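Local coordinates for (R)-specific enoyl-CoA hydratase (Pseudomonas aeruginosa, PDB 5CPG), which catalyses the (R)-specific hydration of trans-2-enoyl-CoA to (R)-3-hydroxyacyl-CoA and belongs to the hotdog-fold MaoC family, at the interface of chains A and B. Residues are numbered along the deposited sequence; one frame, centred on the assembly and turned at random. Chains: chain A/B, (R)-specific enoyl-CoA hydratase.

Contact 1: the interface of chains A and B. Residues chain A 30, 151-154; chain B 30, 151-154.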
loop_
_atom_site.group_PDB
_atom_site.type_symbol
_atom_site.label_atom_id
_atom_site.label_comp_id
_atom_site.label_asym_id
_atom_site.label_seq_id
_atom_site.Cartn_x
_atom_site.Cartn_y
_atom_site.Cartn_z
ATOM N N LEU A 30 -11.364 -4.019 4.209
ATOM C CA LEU A 30 -10.149 -4.085 4.993
ATOM C C LEU A 30 -9.185 -2.960 4.577
ATOM O O LEU A 30 -8.519 -2.361 5.433
ATOM C CB LEU A 30 -9.448 -5.455 4.818
ATOM C CG LEU A 30 -10.263 -6.561 5.466
ATOM C CD1 LEU A 30 -9.751 -7.890 4.935
ATOM C CD2 LEU A 30 -10.158 -6.520 7.019
ATOM N N PRO A 151 -9.675 -14.694 13.979
ATOM C CA PRO A 151 -10.830 -14.437 13.114
ATOM C C PRO A 151 -11.134 -12.940 13.026
ATOM O O PRO A 151 -11.030 -12.194 14.001
ATOM C CB PRO A 151 -11.971 -15.196 13.810
ATOM C CG PRO A 151 -11.537 -15.329 15.224
ATOM C CD PRO A 151 -10.048 -15.508 15.162
ATOM N N ILE A 152 -11.511 -12.520 11.829
ATOM C CA ILE A 152 -11.791 -11.121 11.569
ATOM C C ILE A 152 -13.181 -11.073 10.987
ATOM O O ILE A 152 -13.424 -11.631 9.930
ATOM C CB ILE A 152 -10.731 -10.512 10.618
ATOM C CG1 ILE A 152 -9.342 -10.555 11.281
ATOM C CG2 ILE A 152 -11.146 -9.085 10.199
ATOM C CD1 ILE A 152 -8.214 -10.104 10.332
ATOM N N SER A 153 -14.108 -10.505 11.744
ATOM C CA SER A 153 -15.517 -10.534 11.390
ATOM C C SER A 153 -15.921 -9.168 10.951
ATOM O O SER A 153 -15.639 -8.186 11.622
ATOM C CB SER A 153 -16.375 -10.985 12.588
ATOM O OG SER A 153 -15.955 -12.269 12.998
ATOM N N ILE A 154 -16.560 -9.105 9.788
ATOM C CA ILE A 154 -17.076 -7.842 9.299
ATOM C C ILE A 154 -18.530 -8.075 8.946
ATOM O O ILE A 154 -18.843 -9.071 8.285
ATOM C CB ILE A 154 -16.351 -7.346 8.055
ATOM C CG1 ILE A 154 -14.826 -7.423 8.241
ATOM C CG2 ILE A 154 -16.792 -5.913 7.726
ATOM C CD1 ILE A 154 -14.005 -7.082 6.973
ATOM N N LEU B 30 -4.876 -5.961 10.369
ATOM C CA LEU B 30 -5.710 -5.693 9.213
ATOM C C LEU B 30 -4.858 -5.601 7.939
ATOM O O LEU B 30 -5.285 -6.066 6.885
ATOM C CB LEU B 30 -6.525 -4.434 9.418
ATOM C CG LEU B 30 -7.633 -4.545 10.504
ATOM C CD1 LEU B 30 -8.411 -3.235 10.623
ATOM C CD2 LEU B 30 -8.579 -5.774 10.302
ATOM N N PRO B 151 -18.643 -2.621 10.992
ATOM C CA PRO B 151 -17.928 -2.889 12.247
ATOM C C PRO B 151 -16.949 -4.047 12.022
ATOM O O PRO B 151 -17.285 -4.968 11.285
ATOM C CB PRO B 151 -19.057 -3.254 13.218
ATOM C CG PRO B 151 -20.124 -3.892 12.330
ATOM C CD PRO B 151 -19.974 -3.259 10.946
ATOM N N ILE B 152 -15.749 -3.978 12.580
ATOM C CA ILE B 152 -14.763 -5.034 12.336
ATOM C C ILE B 152 -14.287 -5.566 13.685
ATOM O O ILE B 152 -13.670 -4.840 14.463
ATOM C CB ILE B 152 -13.563 -4.522 11.514
ATOM C CG1 ILE B 152 -14.031 -4.055 10.122
ATOM C CG2 ILE B 152 -12.504 -5.641 11.367
ATOM C CD1 ILE B 152 -12.927 -3.406 9.268
ATOM N N SER B 153 -14.555 -6.828 13.958
ATOM C CA SER B 153 -14.095 -7.430 15.204
ATOM C C SER B 153 -12.968 -8.403 14.968
ATOM O O SER B 153 -13.008 -9.226 14.061
ATOM C CB SER B 153 -15.254 -8.141 15.925
ATOM O OG SER B 153 -16.286 -7.195 16.161
ATOM N N ILE B 154 -11.942 -8.339 15.809
ATOM C CA ILE B 154 -10.808 -9.232 15.613
ATOM C C ILE B 154 -10.607 -10.118 16.828
ATOM O O ILE B 154 -10.490 -9.586 17.934
ATOM C CB ILE B 154 -9.514 -8.441 15.367
ATOM C CG1 ILE B 154 -9.712 -7.539 14.149
ATOM C CG2 ILE B 154 -8.385 -9.402 15.181
ATOM C CD1 ILE B 154 -8.530 -6.657 13.873
HETATM O O HOH W 1 -18.058 -7.098 13.495
HETATM O O HOH W 2 -13.953 -11.858 15.323
#

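Contact 2: the interface of chains A and B. Residues chain A 61, 64-65, 68, 82, 85; chain B 31, 35, 37, 61.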
loop_
_atom_site.group_PDB
_atom_site.type_symbol
_atom_site.label_atom_id
_atom_site.label_comp_id
_atom_site.label_asym_id
_atom_site.label_seq_id
_atom_site.Cartn_x
_atom_site.Cartn_y
_atom_site.Cartn_z
ATOM N N MET A 61 -4.018 1.677 -4.379
ATOM C CA MET A 61 -2.882 1.213 -3.604
ATOM C C MET A 61 -3.046 -0.207 -3.035
ATOM O O MET A 61 -2.104 -0.732 -2.461
ATOM C CB MET A 61 -2.602 2.214 -2.474
ATOM C CG MET A 61 -1.370 1.986 -1.621
ATOM S SD MET A 61 0.157 1.949 -2.573
ATOM C CE MET A 61 0.321 3.693 -2.964
ATOM N N GLY A 64 -0.303 -2.116 -4.352
ATOM C CA GLY A 64 0.984 -1.981 -3.676
ATOM C C GLY A 64 1.034 -2.937 -2.503
ATOM O O GLY A 64 2.033 -3.544 -2.237
ATOM N N ALA A 65 -0.078 -3.061 -1.786
ATOM C CA ALA A 65 -0.149 -4.029 -0.727
ATOM C C ALA A 65 0.115 -5.466 -1.205
ATOM O O ALA A 65 0.881 -6.208 -0.580
ATOM C CB ALA A 65 -1.525 -3.935 -0.025
ATOM N N SER A 68 3.735 -6.018 -2.142
ATOM C CA SER A 68 4.651 -6.129 -0.993
ATOM C C SER A 68 4.547 -7.499 -0.371
ATOM O O SER A 68 5.559 -8.046 0.086
ATOM C CB SER A 68 4.373 -5.047 0.056
ATOM O OG SER A 68 3.126 -5.245 0.684
ATOM N N TYR A 82 12.695 -4.247 2.509
ATOM C CA TYR A 82 12.104 -3.381 1.485
ATOM C C TYR A 82 12.774 -2.066 1.493
ATOM O O TYR A 82 12.774 -1.378 2.517
ATOM C CB TYR A 82 10.593 -3.305 1.772
ATOM C CG TYR A 82 9.613 -3.142 0.611
ATOM C CD1 TYR A 82 9.997 -3.173 -0.711
ATOM C CD2 TYR A 82 8.260 -3.069 0.884
ATOM C CE1 TYR A 82 9.032 -3.043 -1.756
ATOM C CE2 TYR A 82 7.296 -2.948 -0.142
ATOM C CZ TYR A 82 7.679 -2.949 -1.431
ATOM O OH TYR A 82 6.675 -2.835 -2.361
ATOM N N GLN A 85 9.882 1.300 -3.671
ATOM C CA GLN A 85 8.907 0.772 -4.614
ATOM C C GLN A 85 8.400 1.883 -5.484
ATOM O O GLN A 85 7.997 2.961 -4.988
ATOM C CB GLN A 85 7.743 0.116 -3.841
ATOM C CG GLN A 85 6.570 -0.320 -4.700
ATOM C CD GLN A 85 6.899 -1.590 -5.488
ATOM O OE1 GLN A 85 7.260 -2.595 -4.903
ATOM N NE2 GLN A 85 6.756 -1.536 -6.817
ATOM N N PHE B 31 -3.668 -5.006 8.038
ATOM C CA PHE B 31 -2.850 -4.917 6.826
ATOM C C PHE B 31 -2.423 -6.327 6.415
ATOM O O PHE B 31 -2.450 -6.671 5.263
ATOM C CB PHE B 31 -1.629 -4.034 7.032
ATOM C CG PHE B 31 -0.903 -3.731 5.726
ATOM C CD1 PHE B 31 -1.261 -2.635 4.990
ATOM C CD2 PHE B 31 0.092 -4.605 5.243
ATOM C CE1 PHE B 31 -0.632 -2.361 3.760
ATOM C CE2 PHE B 31 0.704 -4.372 4.048
ATOM C CZ PHE B 31 0.336 -3.249 3.291
ATOM N N SER B 35 -3.338 -7.819 2.767
ATOM C CA SER B 35 -2.193 -8.010 1.861
ATOM C C SER B 35 -1.833 -9.480 1.708
ATOM O O SER B 35 -1.344 -9.897 0.662
ATOM C CB SER B 35 -0.952 -7.247 2.348
ATOM O OG SER B 35 -0.488 -7.798 3.592
ATOM N N ASP B 37 0.456 -10.568 3.827
ATOM C CA ASP B 37 1.805 -10.634 4.407
ATOM C C ASP B 37 1.684 -10.949 5.877
ATOM O O ASP B 37 1.518 -10.074 6.714
ATOM C CB ASP B 37 2.563 -9.347 4.187
ATOM C CG ASP B 37 3.996 -9.410 4.664
ATOM O OD1 ASP B 37 4.396 -10.393 5.327
ATOM O OD2 ASP B 37 4.730 -8.446 4.358
ATOM N N MET B 61 4.760 -1.167 3.551
ATOM C CA MET B 61 3.728 -0.703 2.655
ATOM C C MET B 61 2.518 -0.120 3.379
ATOM O O MET B 61 1.672 0.516 2.752
ATOM C CB MET B 61 3.317 -1.838 1.709
ATOM C CG MET B 61 2.393 -1.461 0.575
ATOM S SD MET B 61 2.963 -0.060 -0.450
ATOM C CE MET B 61 4.409 -0.767 -1.215
HETATM O O HOH W 3 3.832 -6.097 3.274
#

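Contact 1: the interface of chains A and B
A:Ser153 and B:Ser153 form the centre of an antiparallel strand pairing across the two-fold axis, which ties the chain ends of this hotdog-fold MaoC-family hydratase together. The pairing probably helps to hold the enzyme as a dimer. Strand 152-154 of each chain is the last in its sequence, and A:Ile152 faces B:Ile154 while A:Ile154 faces B:Ile152. The backbone bonds form a reciprocal pair. A:Ser153 N donates to B:Ser153 O over 2.9 Å, nearly straight, with 170° at the hydrogen. B:Ser153 N returns the bond to A:Ser153 O at the same length. Both donors lie in the plane of the carbonyl they meet.

The strand ladder has two different faces. The serine side chains occupy one, with water. Water 2 touches A:Ser153 OG and B:Ser153 O, the latter at 3.1 Å, and also meets A:Pro151 O. Water 1 touches B:Ser153 OG and A:Ser153 O; its link to the poorly ordered B:Pro151 is weak. Each Ser153 carbonyl thus takes an N-H and a water.

The isoleucines occupy the other face, towards the 25-35 helices. In A:Ile152, CG1 is anti to the carbonyl carbon (chi1 -63°). This puts CG2 anti to the backbone N and turned to its twin. The two Ile152 side chains lie side by side, with A:Ile152 CG2 and B:Ile152 CG2 3.9 Å apart. A:Ile154 runs alongside B:Ile152 and points the same way; A:Ile154 CG1 meets B:Ile152 CG1 at 3.9 Å.

Beneath this row the leucines of the two helices meet tip to tip. A:Leu30 CD2 touches B:Leu30 CD2 at 3.7 Å, and the side chains cross at about a right angle. B:Leu30 CD2 also lies 4.2 Å from A:Ile152 CG2.

Contact 2: the interface of chains A and B
B:Met61 has CG anti to its backbone N (chi1 -171°), then bends at chi2 (53°) and chi3 (67°). The folded side chain runs along helix 62-73 of chain A, with its methyl end at A:Tyr82. Much of B:Met61 is hidden here, 77 Å². B:Met61 CB packs against A:Ser68 CB at 3.8 Å. B:Met61 CG lies against the carbonyl A:Gly64 O, 3.5 Å away. The methyl CE comes to the hydroxyl end of the A:Tyr82 ring, with B:Met61 CE 3.8 Å from A:Tyr82 CE2. That phenol donates to A:Gln85 OE1, which sits in plane at the ring edge and probably helps to set the direction of the hydroxyl. Nearer the axis, A:Met61 SD and B:Met61 SD approach to 4.1 Å as the two side chains cross obliquely.

Beside this, B:Phe31 CZ points at the methyl A:Ala65 CB, 3.9 Å away. B:Phe31, B:Ser35 and B:Asp37 belong to the hydratase 2 motif, and B:Asp37 is its catalytic aspartate. B:Ser35 OG donates to B:Phe31 O from above the carbonyl plane and accepts from B:Asp37 N, which holds the B:Asp37 backbone to the last turn of helix 25-35. A:Ser68 OG donates back to A:Ala65 O. Water 3 bridges the chains, held 2.8 Å from A:Ser68 OG and 2.7 Å from the carboxylate oxygen B:Asp37 OD2.

The C-alpha centres of contact 1 and contact 2 lie about 19 Å apart, in one two-fold interface. Helix 25-35 joins them. Its Leu30 serves contact 1, while the next residue, Phe31, and the helix end at Ser35 serve contact 2. Contact 1 brings the C-terminal strands together. Contact 2 sets helix 62-73 of one chain against Met61 and the hydratase 2 motif of the other, and symmetry repeats it with the chains exchanged. The partner chain therefore reaches each catalytic aspartate through a water. Dimer assembly may in this way help to position both active sites.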